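Local coordinates for protein methionine gamma-lyase (Trichomonas vaginalis, PDB 1PFF) that belongs to the Cys/Met metabolism family of pyridoxal phosphate-dependent enzymes and assembles as four copies of its chain, at residues A[41-46]-A[68-73]; A[277-282]-A[312-317]. All coordinates share one frame; numbering follows the deposited sequence.

Contact 1 of 2, residues A[41-46]-A[68-73]; sequences ISDDCL and IDMAVP
Asp-43 and Ile-68 form a parallel beta bridge where strand 39-43 and edge strand 64-68 both run out, and an aspartate ties the loop beyond to the strand end. Ile-68 N donates a hydrogen bond to Ser-42 O at 2.9 Å, while its O takes a weak, bent bond from Asp-44 N (2.8 Å, 123°) and a CA-H contact from Asp-43. With CG anti to its backbone N (chi1 -174°), Asp-43 reaches across to 68-73, and its OD2 receives Met-70 N nearly along the C-O axis at 2.8 Å and 169°. Its OD1 turns back to its own segment, accepting Cys-45 N from above the carboxylate plane in an Asx turn. Aspartate suits the place because its short side chain serves both segments at once. Asp-69 makes a second Asx turn, OD1 to Ala-71 N, within the type I turn from Asp-69 to Val-72. Lys-98 forms salt bridges with Asp-43, Asp-44 and Asp-69, probably offsetting their mutual repulsion. On the apolar side, Ile-41 CG2 lies 3.6 Å from both Ile-68 CD1 and Met-70 CE. The extended Met-70 carries that methyl against the strand backbone, 3.4 Å from Asp-43 N. Strand 84-90 flanks strand 39-43 on its other side and also meets Met-70 through Val-87; Phe-54 of helix 48-60 touches Ser-42, and helix 75-78 touches Ile-68 and Met-70.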
# COMPACT_ATOMS: atom_id res chain seq x y z
N ILE A 41 -37.72 11.80 8.22
CA ILE A 41 -38.01 12.87 7.27
C ILE A 41 -36.74 13.16 6.51
O ILE A 41 -35.70 13.41 7.12
CB ILE A 41 -38.49 14.15 7.98
CG1 ILE A 41 -39.70 13.84 8.87
CG2 ILE A 41 -38.83 15.24 6.94
CD1 ILE A 41 -39.97 14.89 9.92
N SER A 42 -36.82 13.12 5.18
CA SER A 42 -35.68 13.40 4.33
C SER A 42 -36.03 14.52 3.36
O SER A 42 -37.19 14.71 3.00
CB SER A 42 -35.28 12.15 3.54
OG SER A 42 -34.23 12.44 2.62
N ASP A 43 -35.01 15.28 2.97
CA ASP A 43 -35.18 16.22 1.88
C ASP A 43 -35.42 15.46 0.57
O ASP A 43 -35.02 14.30 0.43
CB ASP A 43 -33.96 17.14 1.75
CG ASP A 43 -34.17 18.23 0.70
OD1 ASP A 43 -33.38 18.27 -0.26
OD2 ASP A 43 -35.10 19.07 0.77
N ASP A 44 -36.09 16.11 -0.37
CA ASP A 44 -36.44 15.46 -1.63
C ASP A 44 -35.38 15.64 -2.72
O ASP A 44 -35.59 15.23 -3.85
CB ASP A 44 -37.82 15.94 -2.10
CG ASP A 44 -37.82 17.40 -2.50
OD1 ASP A 44 -36.79 18.09 -2.33
OD2 ASP A 44 -38.81 17.96 -3.00
N CYS A 45 -34.26 16.28 -2.38
CA CYS A 45 -33.13 16.43 -3.30
C CYS A 45 -31.96 15.58 -2.83
O CYS A 45 -31.09 16.05 -2.10
CB CYS A 45 -32.69 17.89 -3.40
SG CYS A 45 -33.89 19.05 -4.09
N LEU A 46 -31.94 14.32 -3.25
CA LEU A 46 -30.91 13.39 -2.78
C LEU A 46 -30.02 12.83 -3.89
O LEU A 46 -30.45 12.66 -5.03
CB LEU A 46 -31.54 12.24 -1.99
CG LEU A 46 -32.30 12.55 -0.69
CD1 LEU A 46 -32.73 11.25 -0.05
CD2 LEU A 46 -31.49 13.41 0.29
N ILE A 68 -39.56 15.46 1.59
CA ILE A 68 -40.14 16.80 1.57
C ILE A 68 -39.14 17.84 1.07
O ILE A 68 -37.92 17.62 1.12
CB ILE A 68 -40.66 17.20 2.98
CG1 ILE A 68 -39.48 17.50 3.92
CG2 ILE A 68 -41.58 16.09 3.56
CD1 ILE A 68 -39.88 18.22 5.20
N ASP A 69 -39.64 18.97 0.59
CA ASP A 69 -38.75 20.06 0.20
C ASP A 69 -38.37 20.86 1.44
O ASP A 69 -39.16 21.66 1.94
CB ASP A 69 -39.42 20.94 -0.86
CG ASP A 69 -38.53 22.06 -1.35
OD1 ASP A 69 -37.42 22.28 -0.81
OD2 ASP A 69 -38.88 22.81 -2.29
N MET A 70 -37.15 20.64 1.93
CA MET A 70 -36.74 21.27 3.18
C MET A 70 -36.29 22.73 3.05
O MET A 70 -35.90 23.36 4.05
CB MET A 70 -35.66 20.43 3.87
CG MET A 70 -36.18 19.13 4.46
SD MET A 70 -34.89 18.32 5.41
CE MET A 70 -35.74 16.85 5.92
N ALA A 71 -36.34 23.28 1.84
CA ALA A 71 -36.10 24.71 1.63
C ALA A 71 -37.39 25.52 1.82
O ALA A 71 -37.36 26.74 1.86
CB ALA A 71 -35.49 24.96 0.24
N VAL A 72 -38.53 24.84 1.96
CA VAL A 72 -39.80 25.51 2.24
C VAL A 72 -39.88 25.76 3.75
O VAL A 72 -39.82 24.81 4.53
CB VAL A 72 -41.02 24.68 1.76
CG1 VAL A 72 -42.35 25.39 2.08
CG2 VAL A 72 -40.92 24.40 0.25
N PRO A 73 -39.98 27.02 4.18
CA PRO A 73 -40.02 27.33 5.61
C PRO A 73 -41.15 26.58 6.32
O PRO A 73 -42.24 26.48 5.78
CB PRO A 73 -40.25 28.84 5.64
CG PRO A 73 -39.67 29.32 4.30
CD PRO A 73 -40.06 28.24 3.34

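Contact 2 of 2, residues A[277-282]-A[312-317]; sequences PESLIQ and GCENVQ
The carboxylate of Glu-314 meets Ser-279 twice: at its edge, OE2 takes the backbone N on its syn lone pair, 2.7 Å away and almost straight (175°), while the hydroxyl OG, 35° out of the plane, donates to OE1 at 2.7 Å. A bend at chi2 (97°) curls the glutamate chain so that both oxygens face this one residue. Ser-279 OG also accepts Gly-312 N at 2.8 Å, so the small hydroxyl relays between the carboxylate and the backbone, a task that suits serine. Cys-313 N hydrogen-bonds to Pro-277 O at 2.8 Å, from above the carbonyl plane. Gly-312, bare of a side chain, allows the two backbones to close in, its CA only 4.0 Å from Ser-279 CA and 3.4 Å from Pro-277 O. Just beyond, Asn-315 is the N-cap of helix 316-328, its OD1 accepting Gln-317 N. The contact thus joins the approach to strand 280-282 with the link from strand 306-310 into that last helix, whose Ile-319 packs on Ser-279 and Glu-314. Asn-206 of helix 183-216 binds Gly-312 O, and Thr-195, Leu-194 and Met-198 of the second subunit pack on Pro-277, Glu-278 and Cys-313 respectively.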
# COMPACT_ATOMS: atom_id res chain seq x y z
N PRO A 277 -9.66 17.07 -7.39
CA PRO A 277 -8.97 18.35 -7.62
C PRO A 277 -8.86 18.76 -9.09
O PRO A 277 -8.29 19.82 -9.37
CB PRO A 277 -7.58 18.10 -7.02
CG PRO A 277 -7.35 16.63 -7.20
CD PRO A 277 -8.71 15.95 -7.26
N GLU A 278 -9.40 17.94 -9.99
CA GLU A 278 -9.44 18.25 -11.42
C GLU A 278 -10.88 18.55 -11.82
O GLU A 278 -11.82 17.98 -11.26
CB GLU A 278 -8.91 17.08 -12.25
CG GLU A 278 -7.45 16.73 -11.99
CD GLU A 278 -6.72 16.23 -13.23
OE1 GLU A 278 -7.25 15.31 -13.90
OE2 GLU A 278 -5.62 16.75 -13.53
N SER A 279 -11.06 19.43 -12.80
CA SER A 279 -12.39 19.80 -13.26
C SER A 279 -13.05 18.65 -14.01
O SER A 279 -12.46 18.09 -14.95
CB SER A 279 -12.34 21.06 -14.13
OG SER A 279 -11.86 22.15 -13.37
N LEU A 280 -14.26 18.29 -13.57
CA LEU A 280 -15.04 17.22 -14.19
C LEU A 280 -16.46 17.68 -14.51
O LEU A 280 -17.03 18.52 -13.82
CB LEU A 280 -15.09 15.96 -13.31
CG LEU A 280 -13.75 15.35 -12.84
CD1 LEU A 280 -14.00 14.31 -11.76
CD2 LEU A 280 -12.95 14.75 -14.01
N ILE A 281 -17.04 17.09 -15.56
CA ILE A 281 -18.33 17.53 -16.08
C ILE A 281 -19.15 16.32 -16.53
O ILE A 281 -18.59 15.29 -16.92
CB ILE A 281 -18.12 18.57 -17.23
CG1 ILE A 281 -19.40 19.35 -17.55
CG2 ILE A 281 -17.55 17.91 -18.50
CD1 ILE A 281 -19.14 20.69 -18.26
N GLN A 282 -20.47 16.46 -16.45
CA GLN A 282 -21.37 15.39 -16.86
C GLN A 282 -22.74 15.94 -17.20
O GLN A 282 -23.12 17.04 -16.78
CB GLN A 282 -21.51 14.33 -15.76
CG GLN A 282 -22.18 14.85 -14.50
CD GLN A 282 -22.40 13.77 -13.45
OE1 GLN A 282 -21.64 12.80 -13.38
NE2 GLN A 282 -23.44 13.94 -12.64
N GLY A 312 -12.33 22.15 -10.56
CA GLY A 312 -11.09 21.71 -9.94
C GLY A 312 -10.14 22.85 -9.62
O GLY A 312 -10.54 24.02 -9.62
N CYS A 313 -8.88 22.51 -9.36
CA CYS A 313 -7.89 23.48 -8.91
C CYS A 313 -6.96 23.98 -10.01
O CYS A 313 -5.96 24.64 -9.70
CB CYS A 313 -7.07 22.88 -7.78
SG CYS A 313 -8.06 22.47 -6.34
N GLU A 314 -7.28 23.69 -11.26
CA GLU A 314 -6.49 24.18 -12.40
C GLU A 314 -6.51 25.71 -12.45
O GLU A 314 -7.32 26.34 -11.77
CB GLU A 314 -7.05 23.62 -13.72
CG GLU A 314 -7.11 22.10 -13.82
CD GLU A 314 -8.48 21.53 -13.49
OE1 GLU A 314 -9.23 22.16 -12.71
OE2 GLU A 314 -8.81 20.44 -14.00
N ASN A 315 -5.61 26.30 -13.23
CA ASN A 315 -5.69 27.74 -13.52
C ASN A 315 -7.09 28.05 -14.02
O ASN A 315 -7.56 27.43 -14.98
CB ASN A 315 -4.67 28.14 -14.59
CG ASN A 315 -4.58 29.65 -14.80
OD1 ASN A 315 -5.59 30.36 -14.86
ND2 ASN A 315 -3.35 30.14 -14.93
N VAL A 316 -7.77 29.00 -13.37
CA VAL A 316 -9.17 29.29 -13.68
C VAL A 316 -9.38 29.72 -15.14
O VAL A 316 -10.40 29.40 -15.75
CB VAL A 316 -9.81 30.31 -12.68
CG1 VAL A 316 -9.20 31.72 -12.84
CG2 VAL A 316 -11.33 30.33 -12.82
N GLN A 317 -8.40 30.43 -15.69
CA GLN A 317 -8.49 30.91 -17.07
C GLN A 317 -8.52 29.74 -18.05
O GLN A 317 -9.25 29.80 -19.03
CB GLN A 317 -7.33 31.87 -17.38
CG GLN A 317 -7.60 32.83 -18.55
CD GLN A 317 -9.01 33.41 -18.55
OE1 GLN A 317 -9.39 34.10 -17.61
NE2 GLN A 317 -9.79 33.10 -19.59

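Overall arrangement
Contact 1 closes before contact 2 opens along the chain, and the two lie on opposite sides of its centre, with centres about 30 Å apart and nearest atoms about 10 Å apart. They share no sheet. Contact 1 sits at one margin of the mostly parallel seven-stranded sheet, between strands 39-43 and 64-68, as in the large domain of this fold type of pyridoxal phosphate enzymes. Contact 2 lies at the margin of the five-stranded mixed sheet of the C-terminal part, just before strand 280-282 and just after strand 306-310. Whereas contact 1 touches no other chain of the assembly, contact 2 reaches a second subunit, so one fastens turns within a subunit and the other also borders an interface.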